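Local coordinates for protein Exo-arabinanase (Penicillium chrysogenum, PDB 3A72) that probably releases arabinobiose from the chain ends of alpha-1,5-linked L-arabinan, as an exo-acting glycoside hydrolase that binds this disaccharide, at residues A140-P152 with Y164-Q176. Residues are numbered along the deposited sequence; the frame is centred on the assembly and turned at random.
With AHR (alpha-L-arabinofuranose), chain B; AHR (alpha-L-arabinofuranose), chain C.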
ATOM      1  N   ALA A 140       7.212  -2.675 -17.303  1.00  4.63           N
ATOM      2  CA  ALA A 140       6.118  -2.548 -16.331  1.00  4.71           C
ATOM      3  C   ALA A 140       4.882  -3.313 -16.739  1.00  4.78           C
ATOM      4  O   ALA A 140       3.783  -2.752 -16.816  1.00  5.42           O
ATOM      5  CB  ALA A 140       5.828  -1.085 -16.141  1.00  5.41           C
ATOM      6  N   ARG A 141       5.062  -4.620 -16.964  1.00  4.62           N
ATOM      7  CA  ARG A 141       3.912  -5.512 -17.164  1.00  4.93           C
ATOM      8  C   ARG A 141       4.147  -6.782 -16.313  1.00  5.07           C
ATOM      9  O   ARG A 141       5.269  -7.276 -16.241  1.00  5.19           O
ATOM     10  CB  ARG A 141       3.716  -5.936 -18.622  1.00  4.87           C
ATOM     11  CG  ARG A 141       3.328  -4.783 -19.517  1.00  5.38           C
ATOM     12  CD  ARG A 141       2.997  -5.289 -20.922  1.00  6.01           C
ATOM     13  NE  ARG A 141       2.593  -4.202 -21.843  1.00  6.20           N
ATOM     14  CZ  ARG A 141       3.378  -3.475 -22.588  1.00  6.12           C
ATOM     15  NH1 ARG A 141       4.681  -3.683 -22.599  1.00  6.17           N
ATOM     16  NH2 ARG A 141       2.857  -2.506 -23.341  1.00  7.22           N
ATOM     17  N   PRO A 142       3.089  -7.303 -15.706  1.00  5.17           N
ATOM     18  CA  PRO A 142       3.205  -8.446 -14.781  1.00  5.57           C
ATOM     19  C   PRO A 142       3.201  -9.771 -15.509  1.00  6.46           C
ATOM     20  O   PRO A 142       2.346 -10.610 -15.272  1.00 11.28           O
ATOM     21  CB  PRO A 142       2.037  -8.274 -13.843  1.00  6.86           C
ATOM     22  CG  PRO A 142       0.973  -7.729 -14.782  1.00  7.05           C
ATOM     23  CD  PRO A 142       1.750  -6.694 -15.638  1.00  5.96           C
ATOM     24  N   ASN A 143       4.150  -9.952 -16.406  1.00  6.14           N
ATOM     25  CA  ASN A 143       4.341 -11.188 -17.141  1.00  6.13           C
ATOM     26  C   ASN A 143       5.635 -11.837 -16.718  1.00  5.68           C
ATOM     27  O   ASN A 143       6.634 -11.172 -16.487  1.00  5.83           O
ATOM     28  CB  ASN A 143       4.384 -10.932 -18.655  1.00  6.43           C
ATOM     29  CG  ASN A 143       3.065 -10.466 -19.197  1.00  8.44           C
ATOM     30  OD1 ASN A 143       2.122 -11.274 -19.392  1.00 18.74           O
ATOM     31  ND2 ASN A 143       2.919  -9.257 -19.471  1.00 13.58           N
ATOM     32  N   ASN A 144       5.623 -13.130 -16.573  1.00  6.79           N
ATOM     33  CA  ASN A 144       6.836 -13.877 -16.223  1.00  6.27           C
ATOM     34  C   ASN A 144       7.899 -13.661 -17.285  1.00  6.06           C
ATOM     35  O   ASN A 144       7.641 -13.487 -18.471  1.00  7.01           O
ATOM     36  CB  ASN A 144       6.509 -15.358 -16.075  1.00  7.04           C
ATOM     37  CG  ASN A 144       5.620 -15.662 -14.887  1.00  6.79           C
ATOM     38  OD1 ASN A 144       5.590 -14.916 -13.891  1.00  7.76           O
ATOM     39  ND2 ASN A 144       4.952 -16.775 -14.930  1.00  9.64           N
ATOM     40  N   GLY A 145       9.156 -13.661 -16.806  1.00  5.66           N
ATOM     41  CA  GLY A 145      10.318 -13.427 -17.630  1.00  5.88           C
ATOM     42  C   GLY A 145      10.767 -12.014 -17.712  1.00  5.21           C
ATOM     43  O   GLY A 145      11.931 -11.745 -18.005  1.00  6.44           O
ATOM     44  N   LEU A 146       9.827 -11.085 -17.488  1.00  4.93           N
ATOM     45  CA  LEU A 146      10.164  -9.680 -17.383  1.00  4.66           C
ATOM     46  C   LEU A 146      10.747  -9.410 -15.998  1.00  4.91           C
ATOM     47  O   LEU A 146      10.640 -10.216 -15.068  1.00  5.47           O
ATOM     48  CB  LEU A 146       8.913  -8.846 -17.624  1.00  4.86           C
ATOM     49  CG  LEU A 146       8.222  -9.118 -18.952  1.00  4.77           C
ATOM     50  CD1 LEU A 146       7.035  -8.163 -19.103  1.00  6.30           C
ATOM     51  CD2 LEU A 146       9.172  -9.024 -20.108  1.00  6.51           C
ATOM     52  N   THR A 147      11.414  -8.226 -15.874  1.00  4.50           N
ATOM     53  CA  THR A 147      12.118  -7.907 -14.648  1.00  4.53           C
ATOM     54  C   THR A 147      11.690  -6.622 -13.937  1.00  4.46           C
ATOM     55  O   THR A 147      12.538  -5.978 -13.315  1.00  4.92           O
ATOM     56  CB  THR A 147      13.636  -7.845 -14.953  1.00  5.02           C
ATOM     57  OG1 THR A 147      13.883  -6.833 -15.934  1.00  5.51           O
ATOM     58  CG2 THR A 147      14.179  -9.180 -15.437  1.00  5.59           C
ATOM     59  N   PRO A 148      10.410  -6.227 -13.921  1.00  4.44           N
ATOM     60  CA  PRO A 148      10.033  -5.017 -13.170  1.00  4.55           C
ATOM     61  C   PRO A 148      10.146  -5.171 -11.650  1.00  4.30           C
ATOM     62  O   PRO A 148      10.166  -6.264 -11.085  1.00  4.89           O
ATOM     63  CB  PRO A 148       8.548  -4.828 -13.553  1.00  4.77           C
ATOM     64  CG  PRO A 148       8.066  -6.252 -13.826  1.00  4.81           C
ATOM     65  CD  PRO A 148       9.238  -6.852 -14.543  1.00  4.43           C
ATOM     66  N   VAL A 149      10.136  -4.005 -11.014  1.00  3.96           N
ATOM     67  CA  VAL A 149       9.893  -3.862  -9.603  1.00  3.92           C
ATOM     68  C   VAL A 149       8.580  -3.105  -9.414  1.00  4.25           C
ATOM     69  O   VAL A 149       8.153  -2.331 -10.298  1.00  4.89           O
ATOM     70  CB  VAL A 149      11.034  -3.140  -8.882  1.00  4.61           C
ATOM     71  CG1 VAL A 149      12.305  -3.964  -8.956  1.00  5.60           C
ATOM     72  CG2 VAL A 149      11.262  -1.730  -9.412  1.00  5.11           C
ATOM     73  N   TRP A 150       7.916  -3.318  -8.265  1.00  4.06           N
ATOM     74  CA  TRP A 150       6.573  -2.793  -8.056  1.00  3.94           C
ATOM     75  C   TRP A 150       6.270  -2.511  -6.590  1.00  3.93           C
ATOM     76  O   TRP A 150       6.777  -3.196  -5.685  1.00  4.36           O
ATOM     77  CB  TRP A 150       5.592  -3.807  -8.479  1.00  4.78           C
ATOM     78  CG  TRP A 150       5.643  -4.663  -9.690  1.00  4.20           C
ATOM     79  CD1 TRP A 150       6.043  -5.961  -9.765  1.00  4.34           C
ATOM     80  CD2 TRP A 150       5.168  -4.314 -11.007  1.00  4.34           C
ATOM     81  NE1 TRP A 150       5.873  -6.381 -11.026  1.00  4.50           N
ATOM     82  CE2 TRP A 150       5.310  -5.442 -11.820  1.00  4.14           C
ATOM     83  CE3 TRP A 150       4.656  -3.147 -11.560  1.00  4.65           C
ATOM     84  CZ2 TRP A 150       4.914  -5.467 -13.135  1.00  4.67           C
ATOM     85  CZ3 TRP A 150       4.231  -3.171 -12.886  1.00  4.85           C
ATOM     86  CH2 TRP A 150       4.369  -4.334 -13.644  1.00  4.97           C
ATOM     87  N   GLU A 151       5.320  -1.621  -6.338  1.00  4.00           N
ATOM     88  CA  GLU A 151       4.492  -1.672  -5.109  1.00  3.98           C
ATOM     89  C   GLU A 151       5.279  -1.431  -3.807  1.00  3.96           C
ATOM     90  O   GLU A 151       5.223  -2.247  -2.878  1.00  4.17           O
ATOM     91  CB  GLU A 151       3.711  -2.964  -5.051  1.00  4.33           C
ATOM     92  CG  GLU A 151       2.719  -3.129  -6.208  1.00  4.23           C
ATOM     93  CD  GLU A 151       2.556  -4.524  -6.713  1.00  4.58           C
ATOM     94  OE1 GLU A 151       3.192  -5.485  -6.277  1.00  4.78           O
ATOM     95  OE2 GLU A 151       1.692  -4.720  -7.682  1.00  5.42           O
ATOM     96  N   PRO A 152       5.937  -0.299  -3.661  1.00  4.01           N
ATOM     97  CA  PRO A 152       6.649  -0.017  -2.418  1.00  4.01           C
ATOM     98  C   PRO A 152       5.715   0.141  -1.205  1.00  3.98           C
ATOM     99  O   PRO A 152       4.595   0.697  -1.309  1.00  4.36           O
ATOM    100  CB  PRO A 152       7.354   1.315  -2.668  1.00  4.38           C
ATOM    101  CG  PRO A 152       6.500   1.982  -3.724  1.00  4.66           C
ATOM    102  CD  PRO A 152       6.071   0.840  -4.632  1.00  4.57           C
ATOM    103  N   TYR A 164       9.739  -2.311   1.508  1.00  4.71           N
ATOM    104  CA  TYR A 164       9.305  -3.620   0.980  1.00  4.57           C
ATOM    105  C   TYR A 164       8.734  -3.403  -0.399  1.00  4.66           C
ATOM    106  O   TYR A 164       8.027  -2.420  -0.630  1.00  5.64           O
ATOM    107  CB  TYR A 164       8.240  -4.224   1.870  1.00  5.03           C
ATOM    108  CG  TYR A 164       8.572  -4.387   3.345  1.00  4.82           C
ATOM    109  CD1 TYR A 164       9.201  -5.512   3.838  1.00  4.88           C
ATOM    110  CD2 TYR A 164       8.211  -3.367   4.256  1.00  5.60           C
ATOM    111  CE1 TYR A 164       9.481  -5.633   5.189  1.00  5.05           C
ATOM    112  CE2 TYR A 164       8.469  -3.496   5.594  1.00  5.40           C
ATOM    113  CZ  TYR A 164       9.113  -4.631   6.075  1.00  5.41           C
ATOM    114  OH  TYR A 164       9.333  -4.719   7.423  1.00  6.85           O
ATOM    115  N   TYR A 165       8.959  -4.342  -1.323  1.00  4.30           N
ATOM    116  CA  TYR A 165       8.394  -4.208  -2.682  1.00  4.16           C
ATOM    117  C   TYR A 165       8.393  -5.566  -3.332  1.00  3.97           C
ATOM    118  O   TYR A 165       8.963  -6.544  -2.851  1.00  5.09           O
ATOM    119  CB  TYR A 165       9.114  -3.134  -3.497  1.00  4.50           C
ATOM    120  CG  TYR A 165      10.601  -3.330  -3.705  1.00  4.36           C
ATOM    121  CD1 TYR A 165      11.070  -3.954  -4.851  1.00  4.77           C
ATOM    122  CD2 TYR A 165      11.548  -2.889  -2.785  1.00  5.06           C
ATOM    123  CE1 TYR A 165      12.424  -4.126  -5.050  1.00  4.79           C
ATOM    124  CE2 TYR A 165      12.883  -3.042  -2.991  1.00  5.22           C
ATOM    125  CZ  TYR A 165      13.326  -3.662  -4.115  1.00  4.78           C
ATOM    126  OH  TYR A 165      14.682  -3.852  -4.303  1.00  5.70           O
ATOM    127  N   SER A 166       7.665  -5.645  -4.467  1.00  4.02           N
ATOM    128  CA  SER A 166       7.600  -6.827  -5.286  1.00  3.94           C
ATOM    129  C   SER A 166       8.681  -6.779  -6.370  1.00  4.01           C
ATOM    130  O   SER A 166       8.920  -5.693  -6.922  1.00  4.76           O
ATOM    131  CB  SER A 166       6.238  -6.975  -5.934  1.00  4.56           C
ATOM    132  OG  SER A 166       5.192  -6.880  -4.985  1.00  5.25           O
ATOM    133  N   ASP A 167       9.295  -7.915  -6.675  1.00  4.44           N
ATOM    134  CA  ASP A 167      10.490  -7.937  -7.499  1.00  4.52           C
ATOM    135  C   ASP A 167      10.414  -9.050  -8.511  1.00  4.18           C
ATOM    136  O   ASP A 167      10.261 -10.222  -8.115  1.00  5.23           O
ATOM    137  CB  ASP A 167      11.703  -8.114  -6.599  1.00  5.03           C
ATOM    138  CG  ASP A 167      13.035  -7.897  -7.235  1.00  5.90           C
ATOM    139  OD1 ASP A 167      13.073  -7.553  -8.449  1.00  5.85           O
ATOM    140  OD2 ASP A 167      14.062  -8.021  -6.533  1.00  7.97           O
ATOM    141  N   GLN A 168      10.548  -8.761  -9.792  1.00  4.58           N
ATOM    142  CA  GLN A 168      10.654  -9.745 -10.823  1.00  4.37           C
ATOM    143  C   GLN A 168      12.087  -9.902 -11.365  1.00  4.81           C
ATOM    144  O   GLN A 168      12.302 -10.663 -12.325  1.00  5.73           O
ATOM    145  CB  GLN A 168       9.705  -9.450 -11.990  1.00  4.76           C
ATOM    146  CG  GLN A 168       8.224  -9.632 -11.609  1.00  4.96           C
ATOM    147  CD  GLN A 168       7.303  -9.578 -12.784  1.00  5.02           C
ATOM    148  OE1 GLN A 168       7.582 -10.199 -13.894  1.00  8.22           O
ATOM    149  NE2 GLN A 168       6.200  -9.015 -12.659  1.00  3.71           N
ATOM    150  N   ARG A 169      13.074  -9.238 -10.771  1.00  5.01           N
ATOM    151  CA  ARG A 169      14.396  -9.244 -11.364  1.00  5.56           C
ATOM    152  C   ARG A 169      15.111 -10.601 -11.267  1.00  7.27           C
ATOM    153  O   ARG A 169      15.981 -10.881 -12.092  1.00  9.62           O
ATOM    154  CB  ARG A 169      15.271  -8.138 -10.771  1.00  5.50           C
ATOM    155  CG  ARG A 169      14.844  -6.765 -11.149  1.00  5.63           C
ATOM    156  CD  ARG A 169      15.490  -5.626 -10.388  1.00  6.21           C
ATOM    157  NE  ARG A 169      15.214  -5.796  -8.964  1.00  5.82           N
ATOM    158  CZ  ARG A 169      15.645  -4.995  -8.018  1.00  6.05           C
ATOM    159  NH1 ARG A 169      16.287  -3.874  -8.265  1.00  6.96           N
ATOM    160  NH2 ARG A 169      15.429  -5.412  -6.805  1.00  6.41           N
ATOM    161  N   ASP A 170      14.760 -11.443 -10.300  1.00  7.37           N
ATOM    162  CA  ASP A 170      15.380 -12.786 -10.257  1.00  9.78           C
ATOM    163  C   ASP A 170      14.591 -13.774 -11.122  1.00 10.01           C
ATOM    164  O   ASP A 170      14.108 -14.808 -10.665  1.00 10.76           O
ATOM    165  CB  ASP A 170      15.496 -13.239  -8.843  1.00 12.03           C
ATOM    166  CG  ASP A 170      16.471 -14.397  -8.560  1.00 16.92           C
ATOM    167  OD1 ASP A 170      17.143 -14.771  -9.543  1.00 24.72           O
ATOM    168  OD2 ASP A 170      16.462 -14.794  -7.336  1.00 25.21           O
ATOM    169  N   ASN A 171      14.504 -13.423 -12.408  1.00 12.15           N
ATOM    170  CA  ASN A 171      13.562 -14.060 -13.344  1.00 13.40           C
ATOM    171  C   ASN A 171      14.044 -15.438 -13.765  1.00 14.25           C
ATOM    172  O   ASN A 171      13.343 -16.245 -14.291  1.00 19.43           O
ATOM    173  CB  ASN A 171      13.341 -13.148 -14.556  1.00 12.87           C
ATOM    174  CG  ASN A 171      14.584 -12.772 -15.314  1.00 14.04           C
ATOM    175  OD1 ASN A 171      15.720 -12.684 -14.887  1.00 17.38           O
ATOM    176  ND2 ASN A 171      14.434 -12.427 -16.581  1.00 23.05           N
ATOM    177  N   ALA A 172      15.315 -15.749 -13.553  1.00 16.48           N
ATOM    178  CA  ALA A 172      15.709 -17.123 -13.915  1.00 19.52           C
ATOM    179  C   ALA A 172      15.120 -18.138 -12.960  1.00 14.91           C
ATOM    180  O   ALA A 172      15.054 -19.316 -13.319  1.00 20.79           O
ATOM    181  CB  ALA A 172      17.208 -17.254 -13.905  1.00 37.24           C
ATOM    182  N   THR A 173      14.683 -17.721 -11.755  1.00 11.39           N
ATOM    183  CA  THR A 173      14.314 -18.645 -10.787  1.00 11.71           C
ATOM    184  C   THR A 173      12.854 -18.510 -10.316  1.00  9.32           C
ATOM    185  O   THR A 173      12.242 -19.512  -9.939  1.00 11.19           O
ATOM    186  CB  THR A 173      15.265 -18.406  -9.605  1.00 14.93           C
ATOM    187  OG1 THR A 173      16.623 -18.486 -10.107  1.00 22.02           O
ATOM    188  CG2 THR A 173      14.989 -19.490  -8.573  1.00 15.71           C
ATOM    189  N   TYR A 174      12.309 -17.326 -10.333  1.00  7.86           N
ATOM    190  CA  TYR A 174      10.984 -17.033  -9.786  1.00  7.67           C
ATOM    191  C   TYR A 174      10.196 -16.198 -10.767  1.00  7.21           C
ATOM    192  O   TYR A 174      10.732 -15.313 -11.404  1.00  8.45           O
ATOM    193  CB  TYR A 174      11.122 -16.234  -8.483  1.00  7.29           C
ATOM    194  CG  TYR A 174      12.015 -16.894  -7.459  1.00  7.07           C
ATOM    195  CD1 TYR A 174      11.618 -17.984  -6.755  1.00  8.14           C
ATOM    196  CD2 TYR A 174      13.295 -16.368  -7.228  1.00  8.72           C
ATOM    197  CE1 TYR A 174      12.408 -18.624  -5.806  1.00  9.54           C
ATOM    198  CE2 TYR A 174      14.115 -16.991  -6.280  1.00  9.99           C
ATOM    199  CZ  TYR A 174      13.654 -18.105  -5.580  1.00 10.19           C
ATOM    200  OH  TYR A 174      14.527 -18.684  -4.676  1.00 13.27           O
ATOM    201  N   GLY A 175       8.875 -16.405 -10.863  1.00  6.81           N
ATOM    202  CA  GLY A 175       8.034 -15.487 -11.573  1.00  7.40           C
ATOM    203  C   GLY A 175       8.061 -14.111 -10.932  1.00  6.12           C
ATOM    204  O   GLY A 175       8.166 -13.075 -11.607  1.00  6.91           O
ATOM    205  N   GLN A 176       7.886 -14.073  -9.604  1.00  5.51           N
ATOM    206  CA  GLN A 176       7.973 -12.859  -8.802  1.00  4.66           C
ATOM    207  C   GLN A 176       8.354 -13.264  -7.386  1.00  4.67           C
ATOM    208  O   GLN A 176       7.965 -14.339  -6.930  1.00  5.29           O
ATOM    209  CB  GLN A 176       6.693 -12.037  -8.853  1.00  4.78           C
ATOM    210  CG  GLN A 176       6.793 -10.663  -8.203  1.00  4.67           C
ATOM    211  CD  GLN A 176       5.540  -9.850  -8.407  1.00  4.29           C
ATOM    212  OE1 GLN A 176       4.551 -10.033  -7.591  1.00  6.85           O
ATOM    213  NE2 GLN A 176       5.501  -9.023  -9.353  1.00  3.17           N
TER
HETATM  214  O5  AHR B   1       0.369  -5.025 -12.098  1.00  4.41           O
HETATM  215  C5  AHR B   1       1.503  -5.365 -11.236  1.00  4.63           C
HETATM  216  C4  AHR B   1       1.205  -6.676 -10.564  1.00  4.71           C
HETATM  217  O4  AHR B   1       0.140  -6.464  -9.627  1.00  4.82           O
HETATM  218  C3  AHR B   1       2.379  -7.202  -9.748  1.00  4.55           C
HETATM  219  O3  AHR B   1       3.217  -8.023 -10.580  1.00  4.87           O
HETATM  220  C2  AHR B   1       1.665  -8.016  -8.641  1.00  4.67           C
HETATM  221  O2  AHR B   1       2.364  -8.010  -7.398  1.00  4.52           O
HETATM  222  C1  AHR B   1       0.275  -7.389  -8.542  1.00  4.63           C
HETATM  223  O1  AHR B   1      -0.753  -8.393  -8.777  1.00  5.43           O
HETATM  224  O5  AHR C   2      -0.512  -0.529 -10.237  1.00  4.82           O
HETATM  225  C5  AHR C   2      -0.762  -0.590 -11.671  1.00  4.71           C
HETATM  226  C4  AHR C   2      -0.900  -2.043 -12.073  1.00  4.80           C
HETATM  227  O4  AHR C   2       0.393  -2.701 -11.853  1.00  5.02           O
HETATM  228  C3  AHR C   2      -1.085  -2.201 -13.576  1.00  4.85           C
HETATM  229  O3  AHR C   2      -2.469  -2.079 -13.960  1.00  5.80           O
HETATM  230  C2  AHR C   2      -0.620  -3.660 -13.767  1.00  4.90           C
HETATM  231  O2  AHR C   2      -0.152  -3.921 -15.110  1.00  6.30           O
HETATM  232  C1  AHR C   2       0.534  -3.790 -12.762  1.00  4.50           C
HETATM  233  O   HOH W   1       9.560 -12.791 -14.020  1.00 11.84           O
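Strands 149-157 and 160-167 form a beta hairpin, the first two strands of one four-stranded antiparallel blade in a six-bladed beta-propeller. Trp150 and Ser166 are a hydrogen-bonded pair: Trp150 N gives to Ser166 O and Ser166 N gives to Trp150 O, both at 2.9 Å. Beyond the strands the pairing continues with a bond from Gln168 N to Pro148 O, 2.8 Å. Farther out, Asn171 ND2 reaches Gly145 O from above its carbonyl plane, and a water accepts from Gly145 N and lies within hydrogen-bonding distance of Leu146 O and Gly175 O.

The face bearing Trp150 and Ser166 lines the glycan pocket. The Trp150 indole lies between Pro148 CB and the arabinofuranose of chain B, whose C5 sits 3.6 Å above the ring centre. Glu151 bends at its second torsion (chi2 144°), bringing OE1 to 2.8 Å from Ser166 OG, which donates to it. Glu151 OE1 is also 2.9 Å from O2 of that sugar.

On the face bearing Val149 and Asp167, Arg169 grips the Asp167 carboxylate side-on, with NE 2.8 Å from OD1. Val149 CG1 rests over one face of the guanidinium. The Arg169 backbone N closes an Asx turn on OD1 from the opposite side of the carboxylate plane.

The Trp150 ring and the Glu151 carboxylate thus meet the same sugar, and the Ser166 bond is consistent with holding that carboxylate in place.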